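Local coordinates for protein SYE1 (PDB 4AWT) that binds FMN and, as an Old Yellow Enzyme-type flavoprotein, probably catalyses NAD(P)H-dependent oxidoreductase chemistry at CH-CH groups, at residues 189-195 with 243-247. The protein carries 1 engineered substitution. Residues are numbered along the deposited sequence; the frame is centred on the assembly and turned at random.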
ATOM      1  N   ASN A 189      -6.679  -8.488   4.086  1.00  6.21           N
ATOM      2  CA  ASN A 189      -7.985  -7.912   4.333  1.00  6.07           C
ATOM      3  C   ASN A 189      -9.105  -8.916   4.131  1.00  6.41           C
ATOM      4  O   ASN A 189     -10.154  -8.804   4.800  1.00  6.88           O
ATOM      5  CB  ASN A 189      -8.083  -6.660   3.465  1.00  6.42           C
ATOM      6  CG  ASN A 189      -9.148  -5.644   3.772  1.00  6.73           C
ATOM      7  OD1 ASN A 189      -9.087  -4.551   3.187  1.00  7.45           O
ATOM      8  ND2 ASN A 189     -10.057  -5.923   4.681  1.00  7.53           N
ATOM      9  N   GLN A 190      -8.924  -9.893   3.242  1.00  6.23           N
ATOM     10  CA  GLN A 190      -9.886 -10.962   3.028  1.00  6.56           C
ATOM     11  C   GLN A 190      -9.984 -11.915   4.240  1.00  6.47           C
ATOM     12  O   GLN A 190     -10.986 -12.608   4.341  1.00  7.89           O
ATOM     13  CB  GLN A 190      -9.516 -11.760   1.775  1.00  6.53           C
ATOM     14  CG  GLN A 190      -9.685 -10.955   0.490  1.00  6.55           C
ATOM     15  CD  GLN A 190      -8.806 -11.380  -0.642  1.00  6.18           C
ATOM     16  OE1 GLN A 190      -8.535 -12.590  -0.852  1.00  7.10           O
ATOM     17  NE2 GLN A 190      -8.311 -10.444  -1.412  1.00  6.31           N
ATOM     18  N   PHE A 191      -8.986 -11.928   5.098  1.00  6.44           N
ATOM     19  CA  PHE A 191      -9.070 -12.605   6.385  1.00  6.65           C
ATOM     20  C   PHE A 191      -9.676 -11.721   7.474  1.00  6.87           C
ATOM     21  O   PHE A 191     -10.449 -12.191   8.296  1.00  7.39           O
ATOM     22  CB  PHE A 191      -7.707 -13.107   6.875  1.00  6.99           C
ATOM     23  CG  PHE A 191      -7.193 -14.340   6.172  1.00  6.90           C
ATOM     24  CD1 PHE A 191      -6.623 -14.269   4.903  1.00  7.62           C
ATOM     25  CD2 PHE A 191      -7.310 -15.588   6.764  1.00  7.46           C
ATOM     26  CE1 PHE A 191      -6.140 -15.393   4.280  1.00  8.66           C
ATOM     27  CE2 PHE A 191      -6.845 -16.715   6.138  1.00  8.01           C
ATOM     28  CZ  PHE A 191      -6.254 -16.615   4.905  1.00  8.17           C
ATOM     29  N   ILE A 192      -9.294 -10.443   7.509  1.00  6.50           N
ATOM     30  CA  ILE A 192      -9.727  -9.556   8.597  1.00  6.31           C
ATOM     31  C   ILE A 192     -11.222  -9.362   8.605  1.00  6.69           C
ATOM     32  O   ILE A 192     -11.862  -9.379   9.661  1.00  7.49           O
ATOM     33  CB  ILE A 192      -9.017  -8.192   8.500  1.00  6.64           C
ATOM     34  CG1 ILE A 192      -7.521  -8.312   8.696  1.00  6.65           C
ATOM     35  CG2 ILE A 192      -9.628  -7.203   9.504  1.00  7.20           C
ATOM     36  CD1 ILE A 192      -6.729  -7.046   8.388  1.00  7.63           C
ATOM     37  N   ASP A 193     -11.798  -9.065   7.445  1.00  6.89           N
ATOM     38  CA  ASP A 193     -13.178  -8.599   7.359  1.00  7.06           C
ATOM     39  C   ASP A 193     -14.146  -9.778   7.373  1.00  7.45           C
ATOM     40  O   ASP A 193     -14.065 -10.708   6.582  1.00  8.34           O
ATOM     41  CB  ASP A 193     -13.375  -7.746   6.138  1.00  7.40           C
ATOM     42  CG  ASP A 193     -12.779  -6.335   6.202  1.00  7.32           C
ATOM     43  OD1 ASP A 193     -12.227  -6.005   7.265  1.00  8.22           O
ATOM     44  OD2 ASP A 193     -12.903  -5.633   5.181  1.00  8.17           O
ATOM     45  N   SER A 194     -15.112  -9.701   8.300  1.00  8.17           N
ATOM     46  CA  SER A 194     -15.957 -10.853   8.588  1.00  8.50           C
ATOM     47  C   SER A 194     -16.694 -11.357   7.383  1.00  8.92           C
ATOM     48  O   SER A 194     -16.891 -12.572   7.250  1.00 10.28           O
ATOM     49  CB  SER A 194     -16.924 -10.503   9.699  1.00  9.87           C
ATOM     50  OG  SER A 194     -17.817  -9.494   9.345  1.00 10.46           O
ATOM     51  N   GLU A 195     -17.182 -10.483   6.473  1.00  9.08           N
ATOM     52  CA  GLU A 195     -18.032 -10.964   5.418  1.00  9.96           C
ATOM     53  C   GLU A 195     -17.204 -11.586   4.266  1.00 10.68           C
ATOM     54  O   GLU A 195     -17.794 -12.159   3.340  1.00 14.06           O
ATOM     55  CB  GLU A 195     -18.956  -9.869   4.928  1.00 11.41           C
ATOM     56  CG  GLU A 195     -19.790  -9.290   6.050  1.00 14.43           C
ATOM     57  CD  GLU A 195     -20.367 -10.296   7.065  1.00 17.10           C
ATOM     58  OE1 GLU A 195     -21.241 -10.978   6.487  1.00 24.19           O
ATOM     59  OE2 GLU A 195     -20.033 -10.423   8.293  1.00 17.10           O
ATOM     60  N   THR A 243     -14.422  -6.343   0.383  1.00  8.79           N
ATOM     61  CA  THR A 243     -14.326  -6.771   1.750  1.00  8.64           C
ATOM     62  C   THR A 243     -15.130  -5.833   2.648  1.00  8.85           C
ATOM     63  O   THR A 243     -14.862  -4.614   2.675  1.00 10.29           O
ATOM     64  CB  THR A 243     -12.870  -6.850   2.233  1.00  8.72           C
ATOM     65  OG1 THR A 243     -12.169  -5.632   2.043  1.00 10.67           O
ATOM     66  CG2 THR A 243     -12.105  -7.931   1.506  1.00  8.63           C
ATOM     67  N   VAL A 244     -16.058  -6.448   3.395  1.00  9.14           N
ATOM     68  CA  VAL A 244     -16.915  -5.766   4.351  1.00  9.27           C
ATOM     69  C   VAL A 244     -16.765  -6.427   5.701  1.00  8.96           C
ATOM     70  O   VAL A 244     -16.842  -7.676   5.749  1.00  9.40           O
ATOM     71  CB  VAL A 244     -18.407  -5.869   3.893  1.00 11.17           C
ATOM     72  CG1 VAL A 244     -19.324  -5.166   4.883  1.00 14.80           C
ATOM     73  CG2 VAL A 244     -18.568  -5.274   2.500  1.00 11.43           C
ATOM     74  N   ASP A 245     -16.590  -5.664   6.765  1.00  9.51           N
ATOM     75  CA  ASP A 245     -16.585  -6.196   8.106  1.00  8.79           C
ATOM     76  C   ASP A 245     -17.875  -5.770   8.821  1.00  9.13           C
ATOM     77  O   ASP A 245     -18.345  -4.653   8.642  1.00 10.89           O
ATOM     78  CB  ASP A 245     -15.412  -5.706   8.911  1.00  8.41           C
ATOM     79  CG  ASP A 245     -15.312  -6.344  10.247  1.00  8.49           C
ATOM     80  OD1 ASP A 245     -15.291  -7.623  10.288  1.00  8.70           O
ATOM     81  OD2 ASP A 245     -15.298  -5.645  11.254  1.00  9.89           O
ATOM     82  N   ALA A 246     -18.447  -6.606   9.605  1.00  9.91           N
ATOM     83  CA  ALA A 246     -19.719  -6.351  10.295  1.00 11.36           C
ATOM     84  C   ALA A 246     -19.563  -5.364  11.440  1.00 10.41           C
ATOM     85  O   ALA A 246     -20.513  -4.614  11.735  1.00 14.39           O
ATOM     86  CB  ALA A 246     -20.340  -7.622  10.820  1.00 13.50           C
ATOM     87  N   ASP A 247     -18.424  -5.292  12.105  1.00  9.42           N
ATOM     88  CA  ASP A 247     -18.219  -4.432  13.260  1.00  9.13           C
ATOM     89  C   ASP A 247     -16.825  -3.799  13.133  1.00  8.71           C
ATOM     90  O   ASP A 247     -15.928  -4.105  13.895  1.00  9.22           O
ATOM     91  CB  ASP A 247     -18.394  -5.213  14.559  1.00  9.91           C
ATOM     92  CG  ASP A 247     -18.468  -4.408  15.829  1.00 11.58           C
ATOM     93  OD1 ASP A 247     -18.251  -3.157  15.753  1.00 13.05           O
ATOM     94  OD2 ASP A 247     -18.712  -5.014  16.905  1.00 13.84           O
TER
HETATM   95  O   HOH W   1     -11.159  -2.966   3.508  1.00 12.32           O
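Three hydrogen bonds join the chain just after helix 187-192 to residues 244-246. The backbone N of Ser194 donates to OD1 of Asp245 (2.9 Å), and N of Glu195 donates to O of Val244 (2.9 Å). In return, N of Ala246 donates to OG of Ser194 (3.0 Å). That hydroxyl in turn donates to OE2 of Glu195 at 2.6 Å. The other carboxylate oxygen of Asp245, OD2, accepts a hydrogen bond from N of Asp247 (3.3 Å), forming an Asx turn just before helix 248-261. It also accepts from Thr251 of that helix.

Asp193 leaves the helical conformation, and its CA lies 4.2 Å from that of Asp245. Its OD1 comes within 4.6 Å of Asp245 OD1, a pair of like charges; Tyr252 hydrogen-bonds to OD1 of Asp193. Water 1 donates to OD1 of Asn189 (2.6 Å) and lies 3.2 Å from OG1 of Thr243, bridging the two; Gly185 N also binds this OD1.

Thr243 is the most covered residue and packs against the helix end. Its CB lies 3.2 Å from OD2 of Asp193 and its CG2 4.0 Å from CG of Gln190. CB of Val244 meets CB of Glu195 at 4.2 Å. Ser194 also touches a bound ethyl hydrogen carbonate.

In this TIM barrel, the contact ties the short helix following strand 177-181 to the loop between strand 230-234 and helix 248-261, joining two successive beta-alpha units.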